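PDB 6D25: alpha-L-arabinosidase from Xanthomonas axonopodis pv. citri, which probably removes arabinofuranosyl side groups from arabinoxylans as a family GH51 glycoside hydrolase, coping even with internal di-substitutions. Local coordinates for residues E54-G59 / V375-A380; G147-I152 / V194-V199; Y170-T175 / K227-Q232; G326-P331 / L340-S345. One frame throughout, in Å; residues are numbered along the deposited sequence.

Contact 1: residues E54-G59 / V375-A380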
loop_
_atom_site.group_PDB
_atom_site.type_symbol
_atom_site.label_atom_id
_atom_site.label_comp_id
_atom_site.label_asym_id
_atom_site.label_seq_id
_atom_site.Cartn_x
_atom_site.Cartn_y
_atom_site.Cartn_z
ATOM N N GLU A 54 -9.067 23.512 6.573
ATOM C CA GLU A 54 -9.468 22.392 5.755
ATOM C C GLU A 54 -10.403 22.884 4.661
ATOM O O GLU A 54 -11.149 23.853 4.856
ATOM C CB GLU A 54 -10.178 21.331 6.609
ATOM C CG GLU A 54 -10.569 20.049 5.882
ATOM C CD GLU A 54 -10.950 18.888 6.788
ATOM O OE1 GLU A 54 -11.052 19.114 8.022
ATOM O OE2 GLU A 54 -11.159 17.752 6.278
ATOM N N HIS A 55 -10.440 22.125 3.550
ATOM C CA HIS A 55 -11.491 22.322 2.553
ATOM C C HIS A 55 -12.783 21.752 3.116
ATOM O O HIS A 55 -13.020 20.541 3.006
ATOM C CB HIS A 55 -11.121 21.684 1.222
ATOM C CG HIS A 55 -10.136 22.484 0.457
ATOM N ND1 HIS A 55 -10.402 22.909 -0.797
ATOM C CD2 HIS A 55 -8.949 23.025 0.807
ATOM C CE1 HIS A 55 -9.386 23.659 -1.219
ATOM N NE2 HIS A 55 -8.486 23.751 -0.252
ATOM N N LEU A 56 -13.575 22.618 3.728
ATOM C CA LEU A 56 -14.727 22.190 4.516
ATOM C C LEU A 56 -15.718 23.360 4.566
ATOM O O LEU A 56 -15.339 24.444 5.014
ATOM C CB LEU A 56 -14.238 21.814 5.925
ATOM C CG LEU A 56 -15.196 21.007 6.799
ATOM C CD1 LEU A 56 -14.452 20.419 7.986
ATOM C CD2 LEU A 56 -16.426 21.788 7.252
ATOM N N GLY A 57 -16.945 23.137 4.118
ATOM C CA GLY A 57 -17.990 24.145 4.208
ATOM C C GLY A 57 -17.581 25.429 3.505
ATOM O O GLY A 57 -17.156 25.396 2.319
ATOM N N THR A 58 -17.630 26.549 4.221
ATOM C CA THR A 58 -17.238 27.827 3.685
ATOM C C THR A 58 -15.900 28.275 4.291
ATOM O O THR A 58 -15.567 29.483 4.288
ATOM C CB THR A 58 -18.355 28.862 3.847
ATOM O OG1 THR A 58 -18.639 28.960 5.242
ATOM C CG2 THR A 58 -19.590 28.541 3.034
ATOM N N GLY A 59 -15.094 27.327 4.791
ATOM C CA GLY A 59 -13.836 27.660 5.377
ATOM C C GLY A 59 -12.815 28.170 4.391
ATOM O O GLY A 59 -11.982 29.008 4.761
ATOM N N VAL A 375 -11.586 29.803 9.524
ATOM C CA VAL A 375 -12.686 30.662 9.150
ATOM C C VAL A 375 -13.949 29.819 8.947
ATOM O O VAL A 375 -13.872 28.783 8.296
ATOM C CB VAL A 375 -12.369 31.459 7.870
ATOM C CG1 VAL A 375 -13.457 32.483 7.554
ATOM C CG2 VAL A 375 -11.022 32.142 7.948
ATOM N N ASN A 376 -15.062 30.217 9.539
ATOM C CA ASN A 376 -16.407 29.657 9.241
ATOM C C ASN A 376 -16.597 28.205 9.711
ATOM O O ASN A 376 -17.672 27.649 9.438
ATOM C CB ASN A 376 -16.727 29.757 7.749
ATOM C CG ASN A 376 -17.032 31.178 7.337
ATOM O OD1 ASN A 376 -17.554 31.936 8.174
ATOM N ND2 ASN A 376 -16.743 31.519 6.086
ATOM N N VAL A 377 -15.611 27.582 10.347
ATOM C CA VAL A 377 -15.655 26.128 10.617
ATOM C C VAL A 377 -15.182 25.910 12.058
ATOM O O VAL A 377 -14.118 26.422 12.465
ATOM C CB VAL A 377 -14.734 25.373 9.644
ATOM C CG1 VAL A 377 -14.567 23.920 10.024
ATOM C CG2 VAL A 377 -15.236 25.500 8.209
ATOM N N LEU A 378 -15.972 25.143 12.797
ATOM C CA LEU A 378 -15.681 24.796 14.181
ATOM C C LEU A 378 -15.328 26.059 14.984
ATOM O O LEU A 378 -16.086 26.986 14.881
ATOM C CB LEU A 378 -14.618 23.689 14.205
ATOM C CG LEU A 378 -15.134 22.320 13.751
ATOM C CD1 LEU A 378 -14.008 21.318 13.605
ATOM C CD2 LEU A 378 -16.191 21.770 14.692
ATOM N N GLN A 379 -14.244 26.080 15.770
ATOM C CA GLN A 379 -13.979 27.186 16.717
ATOM C C GLN A 379 -13.209 28.288 15.985
ATOM O O GLN A 379 -12.033 28.535 16.287
ATOM C CB GLN A 379 -13.215 26.709 17.954
ATOM C CG GLN A 379 -13.185 27.777 19.047
ATOM C CD GLN A 379 -12.545 27.350 20.353
ATOM O OE1 GLN A 379 -12.366 26.148 20.605
ATOM N NE2 GLN A 379 -12.233 28.323 21.201
ATOM N N ALA A 380 -13.889 28.972 15.058
ATOM C CA ALA A 380 -13.233 29.812 14.081
ATOM C C ALA A 380 -12.701 31.132 14.654
ATOM O O ALA A 380 -13.191 31.653 15.667
ATOM C CB ALA A 380 -14.209 30.095 12.980
HETATM O O HOH W 1 -18.461 26.147 7.095
HETATM O O HOH W 2 -10.754 28.168 7.281
#

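Contact 2: residues G147-I152 / V194-V199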
loop_
_atom_site.group_PDB
_atom_site.type_symbol
_atom_site.label_atom_id
_atom_site.label_comp_id
_atom_site.label_asym_id
_atom_site.label_seq_id
_atom_site.Cartn_x
_atom_site.Cartn_y
_atom_site.Cartn_z
ATOM N N GLY A 147 2.665 36.402 5.375
ATOM C CA GLY A 147 3.957 36.257 6.047
ATOM C C GLY A 147 3.959 35.068 7.002
ATOM O O GLY A 147 4.697 35.090 7.993
ATOM N N THR A 148 3.179 34.022 6.718
ATOM C CA THR A 148 3.055 32.830 7.599
ATOM C C THR A 148 3.729 31.610 6.952
ATOM O O THR A 148 4.099 31.635 5.756
ATOM C CB THR A 148 1.580 32.557 7.933
ATOM O OG1 THR A 148 1.549 31.732 9.101
ATOM C CG2 THR A 148 0.826 31.859 6.812
ATOM N N GLN A 149 3.911 30.562 7.745
ATOM C CA GLN A 149 4.519 29.321 7.263
ATOM C C GLN A 149 3.435 28.353 6.782
ATOM O O GLN A 149 2.354 28.273 7.370
ATOM C CB GLN A 149 5.379 28.690 8.358
ATOM C CG GLN A 149 6.658 29.476 8.653
ATOM C CD GLN A 149 7.485 28.766 9.708
ATOM O OE1 GLN A 149 6.968 28.294 10.723
ATOM N NE2 GLN A 149 8.764 28.587 9.441
ATOM N N ALA A 150 3.753 27.570 5.753
ATOM C CA ALA A 150 2.875 26.528 5.241
ATOM C C ALA A 150 3.139 25.229 6.013
ATOM O O ALA A 150 4.296 24.791 6.135
ATOM C CB ALA A 150 3.161 26.312 3.770
ATOM N N TYR A 151 2.076 24.608 6.510
ATOM C CA TYR A 151 2.088 23.287 7.042
ATOM C C TYR A 151 1.218 22.428 6.106
ATOM O O TYR A 151 -0.011 22.492 6.157
ATOM C CB TYR A 151 1.617 23.350 8.493
ATOM C CG TYR A 151 1.437 22.040 9.228
ATOM C CD1 TYR A 151 1.743 20.816 8.671
ATOM C CD2 TYR A 151 0.987 22.066 10.541
ATOM C CE1 TYR A 151 1.571 19.649 9.400
ATOM C CE2 TYR A 151 0.816 20.898 11.280
ATOM C CZ TYR A 151 1.106 19.683 10.709
ATOM O OH TYR A 151 0.910 18.537 11.418
ATOM N N ILE A 152 1.848 21.673 5.218
ATOM C CA ILE A 152 1.144 20.947 4.169
ATOM C C ILE A 152 0.769 19.573 4.698
ATOM O O ILE A 152 1.632 18.889 5.212
ATOM C CB ILE A 152 2.026 20.821 2.911
ATOM C CG1 ILE A 152 2.319 22.183 2.295
ATOM C CG2 ILE A 152 1.399 19.853 1.889
ATOM C CD1 ILE A 152 1.098 22.868 1.742
ATOM N N VAL A 194 8.400 25.100 2.385
ATOM C CA VAL A 194 7.500 24.118 2.969
ATOM C C VAL A 194 8.139 23.568 4.251
ATOM O O VAL A 194 8.748 22.489 4.254
ATOM C CB VAL A 194 7.143 22.995 1.976
ATOM C CG1 VAL A 194 6.158 22.019 2.607
ATOM C CG2 VAL A 194 6.560 23.557 0.676
ATOM N N PRO A 195 7.972 24.296 5.347
ATOM C CA PRO A 195 8.729 23.932 6.531
ATOM C C PRO A 195 8.164 22.730 7.302
ATOM O O PRO A 195 8.944 22.068 8.003
ATOM C CB PRO A 195 8.728 25.173 7.422
ATOM C CG PRO A 195 7.483 25.912 6.968
ATOM C CD PRO A 195 7.457 25.667 5.457
ATOM N N TYR A 196 6.868 22.443 7.169
ATOM C CA TYR A 196 6.218 21.345 7.857
ATOM C C TYR A 196 5.388 20.551 6.855
ATOM O O TYR A 196 4.669 21.127 6.048
ATOM C CB TYR A 196 5.319 21.837 8.995
ATOM C CG TYR A 196 5.922 22.938 9.837
ATOM C CD1 TYR A 196 6.919 22.680 10.764
ATOM C CD2 TYR A 196 5.506 24.235 9.694
ATOM C CE1 TYR A 196 7.498 23.692 11.521
ATOM C CE2 TYR A 196 6.044 25.255 10.460
ATOM C CZ TYR A 196 7.056 24.996 11.373
ATOM O OH TYR A 196 7.620 26.039 12.064
ATOM N N PHE A 197 5.476 19.242 6.951
ATOM C CA PHE A 197 4.772 18.351 6.033
ATOM C C PHE A 197 4.199 17.181 6.846
ATOM O O PHE A 197 4.965 16.416 7.470
ATOM C CB PHE A 197 5.718 17.825 4.947
ATOM C CG PHE A 197 5.008 17.244 3.759
ATOM C CD1 PHE A 197 4.439 15.998 3.819
ATOM C CD2 PHE A 197 4.876 17.980 2.595
ATOM C CE1 PHE A 197 3.771 15.459 2.723
ATOM C CE2 PHE A 197 4.184 17.478 1.500
ATOM C CZ PHE A 197 3.613 16.233 1.580
ATOM N N GLY A 198 2.877 17.105 6.888
ATOM C CA GLY A 198 2.153 16.020 7.587
ATOM C C GLY A 198 2.065 14.768 6.731
ATOM O O GLY A 198 1.592 14.802 5.585
ATOM N N VAL A 199 2.524 13.668 7.267
ATOM C CA VAL A 199 2.553 12.400 6.534
ATOM C C VAL A 199 1.375 11.545 6.982
ATOM O O VAL A 199 1.541 10.538 7.689
ATOM C CB VAL A 199 3.907 11.699 6.668
ATOM C CG1 VAL A 199 3.996 10.500 5.756
ATOM C CG2 VAL A 199 5.051 12.643 6.359
#

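Contact 3: residues Y170-T175 / K227-Q232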
loop_
_atom_site.group_PDB
_atom_site.type_symbol
_atom_site.label_atom_id
_atom_site.label_comp_id
_atom_site.label_asym_id
_atom_site.label_seq_id
_atom_site.Cartn_x
_atom_site.Cartn_y
_atom_site.Cartn_z
ATOM N N TYR A 170 7.559 19.592 -6.674
ATOM C CA TYR A 170 6.873 20.659 -7.378
ATOM C C TYR A 170 7.006 21.975 -6.608
ATOM O O TYR A 170 7.299 23.022 -7.180
ATOM C CB TYR A 170 5.403 20.303 -7.531
ATOM C CG TYR A 170 4.567 21.310 -8.283
ATOM C CD1 TYR A 170 3.938 22.339 -7.615
ATOM C CD2 TYR A 170 4.411 21.225 -9.653
ATOM C CE1 TYR A 170 3.143 23.255 -8.287
ATOM C CE2 TYR A 170 3.623 22.127 -10.342
ATOM C CZ TYR A 170 2.968 23.142 -9.662
ATOM O OH TYR A 170 2.181 24.031 -10.350
ATOM N N MET A 171 6.772 21.909 -5.310
ATOM C CA MET A 171 6.707 23.126 -4.494
ATOM C C MET A 171 8.107 23.680 -4.161
ATOM O O MET A 171 8.214 24.898 -4.000
ATOM C CB MET A 171 5.954 22.878 -3.186
ATOM C CG MET A 171 4.431 22.792 -3.405
ATOM S SD MET A 171 3.511 22.702 -1.838
ATOM C CE MET A 171 3.874 21.035 -1.310
ATOM N N THR A 172 9.122 22.817 -4.004
ATOM C CA THR A 172 10.405 23.250 -3.361
ATOM C C THR A 172 11.632 23.135 -4.278
ATOM O O THR A 172 12.653 23.664 -3.926
ATOM C CB THR A 172 10.696 22.436 -2.085
ATOM O OG1 THR A 172 10.937 21.056 -2.388
ATOM C CG2 THR A 172 9.576 22.549 -1.078
ATOM N N ALA A 173 11.560 22.470 -5.421
ATOM C CA ALA A 173 12.753 22.222 -6.234
ATOM C C ALA A 173 13.259 23.526 -6.862
ATOM O O ALA A 173 12.495 24.224 -7.519
ATOM C CB ALA A 173 12.498 21.177 -7.285
ATOM N N PRO A 174 14.562 23.836 -6.675
ATOM C CA PRO A 174 15.176 24.977 -7.335
ATOM C C PRO A 174 15.766 24.655 -8.710
ATOM O O PRO A 174 16.176 25.571 -9.413
ATOM C CB PRO A 174 16.298 25.379 -6.345
ATOM C CG PRO A 174 16.781 24.044 -5.832
ATOM C CD PRO A 174 15.512 23.217 -5.730
ATOM N N THR A 175 15.835 23.384 -9.076
ATOM C CA THR A 175 16.462 22.954 -10.352
ATOM C C THR A 175 15.486 23.189 -11.520
ATOM O O THR A 175 14.360 23.672 -11.316
ATOM C CB THR A 175 16.800 21.459 -10.265
ATOM O OG1 THR A 175 15.622 20.726 -9.879
ATOM C CG2 THR A 175 17.946 21.216 -9.307
ATOM N N LYS A 227 11.556 14.154 0.480
ATOM C CA LYS A 227 12.960 14.500 0.657
ATOM C C LYS A 227 13.127 16.022 0.592
ATOM O O LYS A 227 12.422 16.718 -0.156
ATOM C CB LYS A 227 13.761 13.789 -0.437
ATOM C CG LYS A 227 13.901 12.282 -0.205
ATOM C CD LYS A 227 14.870 11.633 -1.133
ATOM C CE LYS A 227 15.228 10.208 -0.748
ATOM N NZ LYS A 227 14.044 9.328 -0.836
ATOM N N SER A 228 14.007 16.520 1.431
ATOM C CA SER A 228 14.382 17.929 1.457
ATOM C C SER A 228 15.395 18.202 0.347
ATOM O O SER A 228 16.378 17.473 0.209
ATOM C CB SER A 228 14.982 18.266 2.769
ATOM O OG SER A 228 14.021 18.174 3.797
ATOM N N PRO A 229 15.185 19.239 -0.443
ATOM C CA PRO A 229 16.325 19.599 -1.304
ATOM C C PRO A 229 17.445 20.222 -0.448
ATOM O O PRO A 229 17.266 20.471 0.756
ATOM C CB PRO A 229 15.697 20.597 -2.275
ATOM C CG PRO A 229 14.676 21.314 -1.396
ATOM C CD PRO A 229 14.139 20.262 -0.444
ATOM N N ALA A 230 18.593 20.505 -1.058
ATOM C CA ALA A 230 19.738 21.101 -0.336
ATOM C C ALA A 230 19.381 22.489 0.205
ATOM O O ALA A 230 19.929 22.928 1.195
ATOM C CB ALA A 230 20.942 21.182 -1.247
ATOM N N SER A 231 18.391 23.134 -0.404
ATOM C CA SER A 231 18.070 24.541 -0.196
ATOM C C SER A 231 17.139 24.795 0.992
ATOM O O SER A 231 16.987 25.921 1.382
ATOM C CB SER A 231 17.471 25.113 -1.488
ATOM O OG SER A 231 16.601 24.186 -2.102
ATOM N N GLN A 232 16.471 23.794 1.555
ATOM C CA GLN A 232 15.572 24.005 2.693
ATOM C C GLN A 232 15.273 22.652 3.358
ATOM O O GLN A 232 15.337 21.601 2.713
ATOM C CB GLN A 232 14.247 24.661 2.285
ATOM C CG GLN A 232 13.390 23.838 1.335
ATOM C CD GLN A 232 12.059 24.491 1.053
ATOM O OE1 GLN A 232 11.153 24.446 1.922
ATOM N NE2 GLN A 232 11.949 25.113 -0.137
HETATM O O HOH W 3 14.069 25.231 -2.142
#

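Contact 4: residues G326-P331 / L340-S345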
loop_
_atom_site.group_PDB
_atom_site.type_symbol
_atom_site.label_atom_id
_atom_site.label_comp_id
_atom_site.label_asym_id
_atom_site.label_seq_id
_atom_site.Cartn_x
_atom_site.Cartn_y
_atom_site.Cartn_z
ATOM N N GLY A 326 -9.929 22.353 20.105
ATOM C CA GLY A 326 -11.030 23.317 20.136
ATOM C C GLY A 326 -12.377 22.673 20.351
ATOM O O GLY A 326 -12.488 21.470 20.510
ATOM N N THR A 327 -13.414 23.511 20.384
ATOM C CA THR A 327 -14.746 23.067 20.685
ATOM C C THR A 327 -15.436 22.538 19.429
ATOM O O THR A 327 -15.246 23.028 18.343
ATOM C CB THR A 327 -15.570 24.194 21.319
ATOM O OG1 THR A 327 -15.550 25.352 20.474
ATOM C CG2 THR A 327 -15.043 24.543 22.685
ATOM N N TRP A 328 -16.302 21.560 19.654
ATOM C CA TRP A 328 -17.173 21.016 18.616
ATOM C C TRP A 328 -18.591 20.911 19.183
ATOM O O TRP A 328 -18.829 20.136 20.102
ATOM C CB TRP A 328 -16.638 19.660 18.145
ATOM C CG TRP A 328 -17.176 19.181 16.831
ATOM C CD1 TRP A 328 -18.414 19.406 16.294
ATOM C CD2 TRP A 328 -16.485 18.328 15.899
ATOM N NE1 TRP A 328 -18.529 18.782 15.087
ATOM C CE2 TRP A 328 -17.364 18.101 14.814
ATOM C CE3 TRP A 328 -15.225 17.737 15.878
ATOM C CZ2 TRP A 328 -17.021 17.303 13.726
ATOM C CZ3 TRP A 328 -14.865 16.974 14.783
ATOM C CH2 TRP A 328 -15.755 16.767 13.720
ATOM N N TYR A 329 -19.494 21.713 18.606
ATOM C CA TYR A 329 -20.886 21.826 19.026
ATOM C C TYR A 329 -21.835 21.233 17.966
ATOM O O TYR A 329 -21.410 20.860 16.905
ATOM C CB TYR A 329 -21.234 23.308 19.240
ATOM C CG TYR A 329 -20.393 24.021 20.277
ATOM C CD1 TYR A 329 -20.352 23.566 21.595
ATOM C CD2 TYR A 329 -19.692 25.171 19.969
ATOM C CE1 TYR A 329 -19.597 24.221 22.560
ATOM C CE2 TYR A 329 -18.957 25.855 20.928
ATOM C CZ TYR A 329 -18.898 25.372 22.229
ATOM O OH TYR A 329 -18.185 26.038 23.199
ATOM N N ALA A 330 -23.129 21.213 18.269
ATOM C CA ALA A 330 -24.148 20.993 17.249
ATOM C C ALA A 330 -23.990 22.064 16.165
ATOM O O ALA A 330 -23.654 23.221 16.458
ATOM C CB ALA A 330 -25.550 21.045 17.833
ATOM N N PRO A 331 -24.299 21.709 14.936
ATOM C CA PRO A 331 -24.362 22.727 13.875
ATOM C C PRO A 331 -25.490 23.735 14.152
ATOM O O PRO A 331 -26.506 23.371 14.750
ATOM C CB PRO A 331 -24.650 21.914 12.610
ATOM C CG PRO A 331 -25.439 20.719 13.124
ATOM C CD PRO A 331 -24.854 20.408 14.485
ATOM N N LEU A 340 -20.070 22.201 9.528
ATOM C CA LEU A 340 -19.574 22.435 10.888
ATOM C C LEU A 340 -19.634 23.923 11.273
ATOM O O LEU A 340 -18.683 24.434 11.846
ATOM C CB LEU A 340 -18.159 21.901 11.006
ATOM C CG LEU A 340 -17.966 20.424 10.691
ATOM C CD1 LEU A 340 -16.553 20.001 11.065
ATOM C CD2 LEU A 340 -19.007 19.517 11.361
ATOM N N GLN A 341 -20.765 24.580 11.037
ATOM C CA GLN A 341 -20.908 25.977 11.372
ATOM C C GLN A 341 -21.513 26.089 12.764
ATOM O O GLN A 341 -22.580 25.557 13.029
ATOM C CB GLN A 341 -21.759 26.705 10.331
ATOM C CG GLN A 341 -21.141 26.613 8.948
ATOM C CD GLN A 341 -21.929 27.296 7.857
ATOM O OE1 GLN A 341 -23.128 27.599 8.019
ATOM N NE2 GLN A 341 -21.242 27.516 6.732
ATOM N N GLN A 342 -20.787 26.758 13.657
ATOM C CA GLN A 342 -21.225 26.943 15.026
ATOM C C GLN A 342 -20.858 28.380 15.434
ATOM O O GLN A 342 -19.935 28.971 14.862
ATOM C CB GLN A 342 -20.587 25.896 15.942
ATOM C CG GLN A 342 -19.063 25.946 15.975
ATOM C CD GLN A 342 -18.385 24.776 16.672
ATOM O OE1 GLN A 342 -18.824 23.632 16.530
ATOM N NE2 GLN A 342 -17.310 25.044 17.393
ATOM N N GLN A 343 -21.555 28.910 16.428
ATOM C CA GLN A 343 -21.201 30.202 16.973
ATOM C C GLN A 343 -20.042 30.020 17.963
ATOM O O GLN A 343 -19.534 28.897 18.251
ATOM C CB GLN A 343 -22.423 30.922 17.592
ATOM C CG GLN A 343 -23.018 32.016 16.708
ATOM C CD GLN A 343 -22.102 33.210 16.536
ATOM O OE1 GLN A 343 -21.033 33.259 17.139
ATOM N NE2 GLN A 343 -22.495 34.179 15.705
ATOM N N ASN A 344 -19.544 31.166 18.393
ATOM C CA ASN A 344 -18.288 31.299 19.116
ATOM C C ASN A 344 -18.535 32.336 20.213
ATOM O O ASN A 344 -18.741 33.521 19.898
ATOM C CB ASN A 344 -17.214 31.698 18.109
ATOM C CG ASN A 344 -15.795 31.462 18.559
ATOM O OD1 ASN A 344 -15.355 32.037 19.592
ATOM N ND2 ASN A 344 -15.059 30.730 17.740
ATOM N N SER A 345 -18.631 31.857 21.467
ATOM C CA SER A 345 -19.092 32.667 22.565
ATOM C C SER A 345 -17.950 32.940 23.544
ATOM O O SER A 345 -16.822 32.480 23.370
ATOM C CB SER A 345 -20.245 31.975 23.278
ATOM O OG SER A 345 -19.751 30.898 24.061
#

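Contact 1: residues E54-G59 / V375-A380
Asn376 holds its CG beside its own backbone N, opposite the carbonyl carbon (chi1 -73°), while Thr58 places OG1 between its N and its carbonyl carbon (chi1 59°); the amide of one side chain thereby comes across the hydroxyl of the other. Asn376 ND2 gives an almost straight hydrogen bond to Thr58 O at 3.0 Å. That oxygen lies in the plane of the amide, yet the nitrogen stands well above the carbonyl plane of Thr58. Thr58 OG1 rests on Asn376 CB at 3.3 Å. At the other end of the amide, Asn376 OD1 takes the backbone N of Thr384, so both ends fix its rotation.

Val377 fills the mouth of the type II' turn Leu56-Gly59. Its CG2 sits 3.4 Å from Leu56 O, the oxygen that also accepts Gly59 N to close the turn, and 3.8 Å from Gly59 CA. CG1 of Val377 packs against Leu56 CD2 at 4.0 Å. Gly59 has little room for a side chain, since a CB would press on Val377 CG2 and Val375 O; its CA makes a CA-H...O contact to Val375 O at 3.1 Å. One water bridges Thr58 N and Asn376 O.

The two loops follow strands 51-52 and 366-371, the first and last of the parallel sheet. Beyond them, Leu56 leans on Trp125 and Gln373, and Gln379 packs on helix 346-361.

Contact 2: residues G147-I152 / V194-V199
Pro195 is the bump at the start of this strand pair: its CG pushes up to Gln149 CB at 3.8 Å, and its CD crowds Ala150 O at 3.3 Å. That oxygen is buried by the contact and finds no polar partner. CB of the same proline lies over the centre of the Tyr196 ring, so the ring is backed on one face while its rim slides past the extended chain of Gln149. The amide of Gln149 stands nearly perpendicular to the ring, and its OE1, at the ring edge, accepts a hydrogen bond from Tyr196 OH at 2.7 Å.

Further along, Tyr151 lays CD1 against Tyr196 CB at 3.7 Å, the two side chains crossing roughly at a right angle. The edge of the Tyr151 ring, at CE1, meets Gly198 N in its plane at 3.8 Å. With CG1 beside its backbone N (chi1 -64°), Ile152 splits its branches, CG1 meeting Val194 CG1 and CG2 nestling on Phe197 CE2 at 3.7 Å. Ile152 O sits over one face of the Phe197 ring.

The ladder of Ile152 N to Tyr196 O and Gly198 N to Ile152 O (2.7 Å) runs between parallel strands. Tyr151 faces the barrel interior, reaching weakly to Asp323, whereas Ile152 and Phe197 meet helix 161-172, which lies in the beta-alpha-beta crossover between the two strands, a unit of the (beta/alpha)8 barrel.

Contact 3: residues Y170-T175 / K227-Q232
Thr172 ends helix 161-172, Ala173 leaves helical angles, and the chain passes alongside the type I beta turn Pro229-Gln232. The backbones stay well apart, Pro174 CA and Ser231 CA being nearest at 7.7 Å, and side chains and a water span the gap.

Thr172 is the hub. Its OG1 lies between its backbone N and carbonyl carbon (chi1 66°) and bonds back to Ala168 O in the preceding helical turn; the same oxygen also touches Pro229 CD at 3.8 Å. Thr172 CB and CG2 present an apolar flank to the amide of Gln232, whose NE2 comes to 3.5 Å from CB. The Gln232 chain runs out extended from CG and passes Thr172 at about a right angle. Both ends of its amide are pinned beyond the contact, NE2 by Trp192 O and OE1 by Val194 N. Nearer the surface, Pro174 CG rests on Ser231 OG at 3.7 Å, and Pro174 CD and Pro229 CB meet loosely.

A single water ties the pieces together: it donates to Thr172 O at 2.8 Å, accepts from Gln232 NE2 at 2.9 Å and bonds Ser231 OG at 2.7 Å. Nearby, Lys227 NZ forms a salt bridge with Glu104 of the second subunit, which places this surface loop beside a subunit interface.

With direct contacts confined to van der Waals packing, the polar link between helix end and turn passes through that water, which satisfies the last carbonyl of the helix.

Contact 4: residues G326-P331 / L340-S345
Tyr329 N donates to Gln342 OE1 at 2.9 Å along a nearly straight path (168°), arriving from above the carbonyl plane of the amide. The other end of that amide works as well: Gln342 NE2 donates to Thr327 O at 3.0 Å, from well above that carbonyl's plane, though the oxygen lies close to the plane of the amide. Bonds to the backbone of the residues before and after Trp328 fix the rotation of the amide. Gln342 gets there by setting CG between its own N and carbonyl carbon (chi1 61°) and then running out extended.

Both segments belong to the loop after strand 319-325 of the (beta/alpha)8 barrel, on the side where the active site of clan GH-A enzymes lies, and the chain turns a corner at Gly326 to enter it.

The Tyr329 ring stands beside the gripped amide, CD2 lying 3.5 Å from Gln342 NE2 with the planes 44° apart; its hydroxyl goes on to Asp348 in helix 346-361. Thr327 OG1 bonds the same aspartate. On the other flank, Leu340 CD2 packs on Trp328 CZ2 at 3.8 Å; the same indole also meets Tyr268 and Trp274 edge-to-face. Pro331 CA makes a CA-H...O contact to Gln341 O at 3.4 Å.

In the fold
Contacts 1 and 4 form one cluster, their centres about 10 Å apart: Gln379 OE1 takes Thr327 N at 2.8 Å, and Leu378 N reaches Leu340 O at 3.0 Å. Bound glycerol, probably from the crystallisation liquor, lies about 5 Å from the side chain of Leu56 and about 4 Å from that of Trp328, consistent with a pocket at this end of the barrel. Contacts 2 and 3 make a second pair, centres about 14 Å apart, joined by Val194 N to Gln232 OE1 at 2.9 Å and by Met171 CE on Ile152 CG1. Contact 3, about 39 Å from contact 4 between centres, lies far from that pocket.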